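Local coordinates for CBS domain protein (Bacillus anthracis, PDB 3LQN) that is of unknown function but carries a pair of CBS domains, modules that in related proteins often bind adenine nucleotides and serve as regulatory sensors, at residues I97-L102 / F118-E124; F106-L110 / I137-L141. All coordinates share one frame; numbering follows the deposited sequence. Where two conformers were deposited one is given.

Interaction 1. Residues I97-L102 / F118-E124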
ATOM      1  N   ILE A  97      -8.790  13.591  -3.998  1.00 28.99           N
ATOM      2  CA  ILE A  97      -7.573  12.995  -3.487  1.00 29.89           C
ATOM      3  C   ILE A  97      -6.769  14.008  -2.702  1.00 36.31           C
ATOM      4  O   ILE A  97      -6.920  15.218  -2.919  1.00 32.46           O
ATOM      5  CB  ILE A  97      -6.671  12.499  -4.619  1.00 36.33           C
ATOM      6  CG1 ILE A  97      -6.416  13.629  -5.618  1.00 29.31           C
ATOM      7  CG2 ILE A  97      -7.295  11.235  -5.264  1.00 46.65           C
ATOM      8  CD1 ILE A  97      -5.164  13.472  -6.518  1.00 34.04           C
ATOM      9  N   PRO A  98      -5.879  13.497  -1.831  1.00 45.41           N
ATOM     10  CA  PRO A  98      -4.963  14.284  -1.007  1.00 45.78           C
ATOM     11  C   PRO A  98      -3.908  15.001  -1.874  1.00 32.10           C
ATOM     12  O   PRO A  98      -3.166  14.345  -2.606  1.00 42.14           O
ATOM     13  CB  PRO A  98      -4.312  13.205  -0.122  1.00 38.58           C
ATOM     14  CG  PRO A  98      -4.274  11.979  -1.026  1.00 47.78           C
ATOM     15  CD  PRO A  98      -5.652  12.040  -1.664  1.00 42.07           C
ATOM     16  N   VAL A  99      -3.835  16.329  -1.786  0.60 32.38           N
ATOM     17  CA  VAL A  99      -2.811  17.088  -2.501  0.60 29.62           C
ATOM     18  C   VAL A  99      -2.157  18.169  -1.625  0.60 29.32           C
ATOM     19  O   VAL A  99      -2.833  18.925  -0.916  0.60 30.08           O
ATOM     20  CB  VAL A  99      -3.363  17.735  -3.807  0.60 31.26           C
ATOM     21  CG1 VAL A  99      -2.288  18.573  -4.491  0.60 28.07           C
ATOM     22  CG2 VAL A  99      -3.863  16.653  -4.779  0.60 27.19           C
ATOM     23  N   LEU A 100      -0.835  18.231  -1.673  1.00 27.87           N
ATOM     24  CA  LEU A 100      -0.102  19.229  -0.896  1.00 30.09           C
ATOM     25  C   LEU A 100       0.696  20.090  -1.868  1.00 32.32           C
ATOM     26  O   LEU A 100       1.021  19.653  -2.941  1.00 33.66           O
ATOM     27  CB  LEU A 100       0.832  18.575   0.107  1.00 26.47           C
ATOM     28  CG  LEU A 100       0.044  17.883   1.228  1.00 35.75           C
ATOM     29  CD1 LEU A 100       0.987  17.231   2.152  1.00 39.89           C
ATOM     30  CD2 LEU A 100      -0.822  18.868   2.003  1.00 35.23           C
ATOM     31  N   LYS A 101       0.977  21.322  -1.465  1.00 29.89           N
ATOM     32  CA  LYS A 101       1.870  22.218  -2.227  1.00 25.03           C
ATOM     33  C   LYS A 101       3.317  21.932  -1.823  1.00 25.29           C
ATOM     34  O   LYS A 101       3.593  21.412  -0.733  1.00 28.71           O
ATOM     35  CB  LYS A 101       1.576  23.668  -1.832  1.00 39.79           C
ATOM     36  CG  LYS A 101       0.136  24.105  -1.955  1.00 56.04           C
ATOM     37  CD  LYS A 101       0.104  25.588  -2.314  1.00 64.17           C
ATOM     38  CE  LYS A 101       0.758  25.811  -3.673  1.00 71.36           C
ATOM     39  NZ  LYS A 101       1.478  27.123  -3.820  1.00 73.79           N
ATOM     40  N   LEU A 102       4.237  22.291  -2.694  1.00 29.61           N
ATOM     41  CA  LEU A 102       5.655  22.097  -2.430  1.00 30.92           C
ATOM     42  C   LEU A 102       6.089  22.698  -1.108  1.00 34.18           C
ATOM     43  O   LEU A 102       6.971  22.159  -0.460  1.00 31.38           O
ATOM     44  CB  LEU A 102       6.454  22.802  -3.534  1.00 30.78           C
ATOM     45  CG  LEU A 102       6.277  22.322  -4.958  1.00 33.73           C
ATOM     46  CD1 LEU A 102       6.748  23.425  -5.909  1.00 35.67           C
ATOM     47  CD2 LEU A 102       7.075  21.033  -5.144  1.00 36.43           C
ATOM     48  N   PHE A 118      -0.504   7.787   0.076  1.00 35.11           N
ATOM     49  CA  PHE A 118       0.248   8.749  -0.675  1.00 45.54           C
ATOM     50  C   PHE A 118      -0.490   9.892  -1.311  1.00 34.64           C
ATOM     51  O   PHE A 118      -1.671   9.851  -1.701  1.00 35.30           O
ATOM     52  CB  PHE A 118       1.387   8.131  -1.514  1.00 59.16           C
ATOM     53  CG  PHE A 118       1.093   7.974  -2.981  1.00 55.60           C
ATOM     54  CD1 PHE A 118       0.797   9.082  -3.782  1.00 46.38           C
ATOM     55  CD2 PHE A 118       1.206   6.727  -3.578  1.00 43.90           C
ATOM     56  CE1 PHE A 118       0.555   8.926  -5.153  1.00 41.61           C
ATOM     57  CE2 PHE A 118       1.003   6.573  -4.913  1.00 46.83           C
ATOM     58  CZ  PHE A 118       0.676   7.684  -5.717  1.00 44.99           C
ATOM     59  N   ILE A 119       0.282  10.947  -1.379  1.00 34.60           N
ATOM     60  CA  ILE A 119      -0.259  12.255  -1.513  1.00 29.16           C
ATOM     61  C   ILE A 119       0.514  12.867  -2.642  1.00 30.71           C
ATOM     62  O   ILE A 119       1.742  12.740  -2.712  1.00 30.99           O
ATOM     63  CB  ILE A 119       0.038  13.024  -0.254  1.00 34.28           C
ATOM     64  CG1 ILE A 119      -0.732  12.409   0.929  1.00 40.04           C
ATOM     65  CG2 ILE A 119      -0.264  14.530  -0.446  1.00 44.91           C
ATOM     66  CD1 ILE A 119      -0.046  12.684   2.296  1.00 40.48           C
ATOM     67  N   CYS A 120      -0.210  13.557  -3.503  1.00 26.18           N
ATOM     68  CA  CYS A 120       0.414  14.197  -4.616  1.00 22.86           C
ATOM     69  C   CYS A 120       0.768  15.613  -4.220  1.00 21.48           C
ATOM     70  O   CYS A 120      -0.004  16.284  -3.554  1.00 28.73           O
ATOM     71  CB  CYS A 120      -0.574  14.237  -5.794  1.00 22.62           C
ATOM     72  SG  CYS A 120      -0.941  12.586  -6.501  1.00 27.58           S
ATOM     73  N   ALA A 121       1.926  16.050  -4.692  1.00 24.63           N
ATOM     74  CA  ALA A 121       2.414  17.394  -4.539  1.00 24.05           C
ATOM     75  C   ALA A 121       2.183  18.108  -5.849  1.00 25.93           C
ATOM     76  O   ALA A 121       2.479  17.562  -6.888  1.00 25.88           O
ATOM     77  CB  ALA A 121       3.879  17.354  -4.244  1.00 27.03           C
ATOM     78  N   VAL A 122       1.691  19.351  -5.785  1.00 29.54           N
ATOM     79  CA  VAL A 122       1.512  20.169  -6.973  1.00 31.71           C
ATOM     80  C   VAL A 122       2.135  21.541  -6.700  1.00 34.86           C
ATOM     81  O   VAL A 122       2.381  21.895  -5.543  1.00 33.76           O
ATOM     82  CB  VAL A 122       0.038  20.340  -7.304  1.00 31.71           C
ATOM     83  CG1 VAL A 122      -0.608  18.951  -7.645  1.00 31.08           C
ATOM     84  CG2 VAL A 122      -0.670  20.999  -6.154  1.00 35.85           C
ATOM     85  N   ASN A 123       2.442  22.273  -7.757  1.00 27.66           N
ATOM     86  CA  ASN A 123       2.898  23.655  -7.567  1.00 33.80           C
ATOM     87  C   ASN A 123       1.728  24.607  -7.567  1.00 40.62           C
ATOM     88  O   ASN A 123       0.577  24.178  -7.651  1.00 39.98           O
ATOM     89  CB  ASN A 123       4.055  24.071  -8.497  1.00 37.00           C
ATOM     90  CG  ASN A 123       3.625  24.332  -9.942  1.00 45.79           C
ATOM     91  OD1 ASN A 123       2.449  24.251 -10.289  1.00 40.97           O
ATOM     92  ND2 ASN A 123       4.601  24.647 -10.790  1.00 45.97           N
ATOM     93  N   GLU A 124       2.025  25.891  -7.419  1.00 47.71           N
ATOM     94  CA  GLU A 124       1.013  26.934  -7.446  1.00 67.38           C
ATOM     95  C   GLU A 124      -0.062  26.643  -8.504  1.00 57.61           C
ATOM     96  O   GLU A 124      -1.256  26.667  -8.205  1.00 60.15           O
ATOM     97  CB  GLU A 124       1.689  28.299  -7.691  1.00 79.73           C
ATOM     98  CG  GLU A 124       2.755  28.277  -8.811  1.00 87.05           C
ATOM     99  CD  GLU A 124       3.620  29.540  -8.897  1.00 88.93           C
ATOM    100  OE1 GLU A 124       3.237  30.585  -8.328  1.00 93.29           O
ATOM    101  OE2 GLU A 124       4.688  29.482  -9.547  1.00 79.91           O
TER
HETATM  102  O   HOH W   1      -2.988  12.175  -3.896  1.00 45.16           O
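Leu100 sets CG anti to its carbonyl carbon (chi1 -69°) and Ile119 holds CG2 anti to its backbone nitrogen, which brings Leu100 CG to 3.8 Å from Ile119 CG2. They sit on neighbouring parallel strands, 99-101 and 118-122, the two strands of a beta-alpha-beta unit in the second CBS domain, and Met112 of helix 106-115, the crossover helix, covers both residues. The ladder starts where Cys120 N donates to Pro98 O. Leu100 then bonds both ways: its N reaches Cys120 O at 2.8 Å, and its O takes Val122 N at 2.9 Å. A weak bond from Leu102 N to Val122 O closes the series. Val99 and Cys120 turn to the other face of the sheet, where both side chains touch Leu60 of strand 60-65. The bent chain of Lys101 brings CE and NZ near the poorly ordered Glu124, but its ammonium is claimed by a salt bridge to Glu103. At the start of the ladder Ile119 CG1 lies 3.8 Å from Pro98 CB, and beside it Pro98 CG rests 3.4 Å from Phe118 O.

Interaction 2. Residues F106-L110 / I137-L141. With SO4 (sulfate ion), chain G.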
ATOM      1  N   PHE A 106       5.943  19.901   7.163  1.00 37.91           N
ATOM      2  CA  PHE A 106       6.052  18.507   7.568  1.00 37.72           C
ATOM      3  C   PHE A 106       4.841  18.096   8.433  1.00 37.35           C
ATOM      4  O   PHE A 106       4.270  17.030   8.264  1.00 37.66           O
ATOM      5  CB  PHE A 106       7.351  18.270   8.330  1.00 41.79           C
ATOM      6  CG  PHE A 106       7.441  16.885   8.892  1.00 43.73           C
ATOM      7  CD1 PHE A 106       7.898  15.844   8.107  1.00 46.20           C
ATOM      8  CD2 PHE A 106       6.993  16.614  10.180  1.00 47.86           C
ATOM      9  CE1 PHE A 106       7.944  14.566   8.605  1.00 51.05           C
ATOM     10  CE2 PHE A 106       7.049  15.342  10.693  1.00 52.10           C
ATOM     11  CZ  PHE A 106       7.522  14.310   9.904  1.00 50.75           C
ATOM     12  N   ALA A 107       4.447  18.969   9.346  1.00 39.61           N
ATOM     13  CA  ALA A 107       3.290  18.735  10.183  1.00 44.87           C
ATOM     14  C   ALA A 107       2.040  18.410   9.361  1.00 38.21           C
ATOM     15  O   ALA A 107       1.276  17.503   9.704  1.00 42.80           O
ATOM     16  CB  ALA A 107       3.034  19.957  11.051  1.00 53.79           C
ATOM     17  N   LYS A 108       1.825  19.177   8.301  1.00 39.47           N
ATOM     18  CA  LYS A 108       0.636  19.009   7.471  1.00 47.28           C
ATOM     19  C   LYS A 108       0.671  17.674   6.729  1.00 37.43           C
ATOM     20  O   LYS A 108      -0.355  16.972   6.611  1.00 37.31           O
ATOM     21  CB  LYS A 108       0.530  20.172   6.498  1.00 39.98           C
ATOM     22  CG  LYS A 108      -0.734  20.179   5.646  1.00 52.32           C
ATOM     23  CD  LYS A 108      -0.889  21.532   4.973  1.00 53.20           C
ATOM     24  CE  LYS A 108      -2.261  21.704   4.335  1.00 65.39           C
ATOM     25  NZ  LYS A 108      -2.567  23.155   4.104  1.00 67.22           N
ATOM     26  N   ALA A 109       1.858  17.300   6.266  1.00 30.70           N
ATOM     27  CA  ALA A 109       2.029  16.019   5.564  1.00 33.48           C
ATOM     28  C   ALA A 109       1.858  14.847   6.509  1.00 34.76           C
ATOM     29  O   ALA A 109       1.144  13.903   6.202  1.00 32.55           O
ATOM     30  CB  ALA A 109       3.393  15.941   4.890  1.00 32.71           C
ATOM     31  N   LEU A 110       2.553  14.891   7.655  1.00 29.86           N
ATOM     32  CA  LEU A 110       2.413  13.816   8.643  1.00 33.33           C
ATOM     33  C   LEU A 110       0.952  13.536   8.956  1.00 36.57           C
ATOM     34  O   LEU A 110       0.510  12.394   8.936  1.00 34.43           O
ATOM     35  CB  LEU A 110       3.125  14.182   9.941  1.00 34.26           C
ATOM     36  CG  LEU A 110       2.776  13.289  11.152  1.00 39.63           C
ATOM     37  CD1 LEU A 110       3.203  11.863  10.917  1.00 37.76           C
ATOM     38  CD2 LEU A 110       3.477  13.864  12.337  1.00 42.14           C
ATOM     39  N   ILE A 137       7.849  10.058   5.610  1.00 32.99           N
ATOM     40  CA  ILE A 137       7.493  10.604   6.922  1.00 38.14           C
ATOM     41  C   ILE A 137       8.007   9.745   8.097  1.00 43.31           C
ATOM     42  O   ILE A 137       8.498  10.260   9.123  1.00 45.53           O
ATOM     43  CB  ILE A 137       5.975  10.871   7.025  1.00 40.82           C
ATOM     44  CG1 ILE A 137       5.637  12.199   6.345  1.00 43.94           C
ATOM     45  CG2 ILE A 137       5.569  11.005   8.465  1.00 38.59           C
ATOM     46  CD1 ILE A 137       5.486  12.132   4.878  1.00 50.57           C
ATOM     47  N   LEU A 138       7.933   8.434   7.924  1.00 39.42           N
ATOM     48  CA  LEU A 138       8.291   7.498   8.981  1.00 44.79           C
ATOM     49  C   LEU A 138       9.798   7.417   9.130  1.00 48.08           C
ATOM     50  O   LEU A 138      10.313   7.249  10.226  1.00 43.98           O
ATOM     51  CB  LEU A 138       7.712   6.102   8.700  1.00 42.62           C
ATOM     52  CG  LEU A 138       6.212   5.923   8.934  1.00 39.48           C
ATOM     53  CD1 LEU A 138       5.642   4.759   8.068  1.00 38.11           C
ATOM     54  CD2 LEU A 138       5.883   5.715  10.386  1.00 41.59           C
ATOM     55  N   LYS A 139      10.502   7.550   8.020  1.00 44.25           N
ATOM     56  CA  LYS A 139      11.940   7.400   8.050  1.00 41.85           C
ATOM     57  C   LYS A 139      12.486   8.593   8.844  1.00 49.02           C
ATOM     58  O   LYS A 139      13.352   8.446   9.701  1.00 49.10           O
ATOM     59  CB  LYS A 139      12.457   7.333   6.617  1.00 44.76           C
ATOM     60  CG  LYS A 139      13.921   7.025   6.480  1.00 60.62           C
ATOM     61  CD  LYS A 139      14.368   7.178   5.043  1.00 73.41           C
ATOM     62  CE  LYS A 139      15.600   8.075   4.963  1.00 88.85           C
ATOM     63  NZ  LYS A 139      15.837   8.595   3.586  1.00 94.01           N
ATOM     64  N   LEU A 140      11.920   9.766   8.584  1.00 46.19           N
ATOM     65  CA  LEU A 140      12.263  10.966   9.313  1.00 51.02           C
ATOM     66  C   LEU A 140      11.902  10.875  10.800  1.00 61.09           C
ATOM     67  O   LEU A 140      12.673  11.304  11.641  1.00 69.16           O
ATOM     68  CB  LEU A 140      11.588  12.177   8.666  1.00 41.74           C
ATOM     69  CG  LEU A 140      12.019  13.511   9.255  1.00 54.78           C
ATOM     70  CD1 LEU A 140      13.523  13.568   9.325  1.00 62.16           C
ATOM     71  CD2 LEU A 140      11.488  14.643   8.410  1.00 50.73           C
ATOM     72  N   LEU A 141      10.733  10.316  11.099  1.00 53.73           N
ATOM     73  CA  LEU A 141      10.262  10.214  12.475  1.00 55.40           C
ATOM     74  C   LEU A 141      11.064   9.177  13.255  1.00 62.93           C
ATOM     75  O   LEU A 141      11.304   9.338  14.452  1.00 66.24           O
ATOM     76  CB  LEU A 141       8.774   9.859  12.507  1.00 57.97           C
ATOM     77  CG  LEU A 141       7.804  10.971  12.101  1.00 56.70           C
ATOM     78  CD1 LEU A 141       6.364  10.499  12.226  1.00 48.88           C
ATOM     79  CD2 LEU A 141       8.037  12.220  12.937  1.00 59.89           C
TER
HETATM   80  S   SO4 G 166      16.814   5.623   2.427  1.00139.86           S
HETATM   81  O1  SO4 G 166      17.389   6.902   2.833  1.00141.58           O
HETATM   82  O2  SO4 G 166      17.639   5.063   1.363  1.00139.84           O
HETATM   83  O3  SO4 G 166      16.803   4.704   3.563  1.00139.78           O
HETATM   84  O4  SO4 G 166      15.449   5.824   1.938  1.00138.29           O
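Phe106 reaches across to helix 134-144 because its ring swings anti to the backbone nitrogen (chi1 174°), which sends CE1 and CZ in among three aliphatic side chains. This is the helix-helix packing of the second CBS domain: the two short segments cross at -120° with their axes 11.4 Å apart, so the gap is bridged entirely by side chains. Leu141 brings CD2 to the ring edge, near its plane, 3.7 Å from Phe106 CZ. Leu140 runs alongside the ring, pointing back toward the helix of Phe106, and its CD2 comes obliquely to within 3.6 Å of Phe106 CE1. Ile137 brings CG1 to the ring, while CG2, anti to the backbone nitrogen, lies mainly against Leu110 CD1 and also near the ring. Phe12 stacks on the ring, and Leu20 packs against Phe106, Ile137 and Leu140. Leu110, Ile137 and Leu141 also pack on Asn142, Leu138 and Leu141 of the second subunit, so the contact is part of the dimer interface. One turn along from Phe106, Leu110 CD1 touches both Ile137 CG2 at 3.5 Å and Leu141 CD1 at 3.7 Å.

How the interactions relate
The chain starts with helices 9-14 and 17-20, which pack on this domain, adds strand 22-23 to its sheet, passes through the other CBS domain, then enters strand 99-101, climbs helix 106-115 and returns along strand 118-122. Interaction 1 closes that crossover, a loop of 15 residues between its segments. The chain next runs through strand 128-133, antiparallel to 118-122, into helix 134-144, where interaction 2 closes a longer loop of 26 residues back onto helix 106-115. The segments alternate, so the two contacts cross rather than nest. They join directly where Leu100 CD1 packs on Ala109 CA. Together they tie the sheet edge, its crossover helix and the C-terminal helix into one domain.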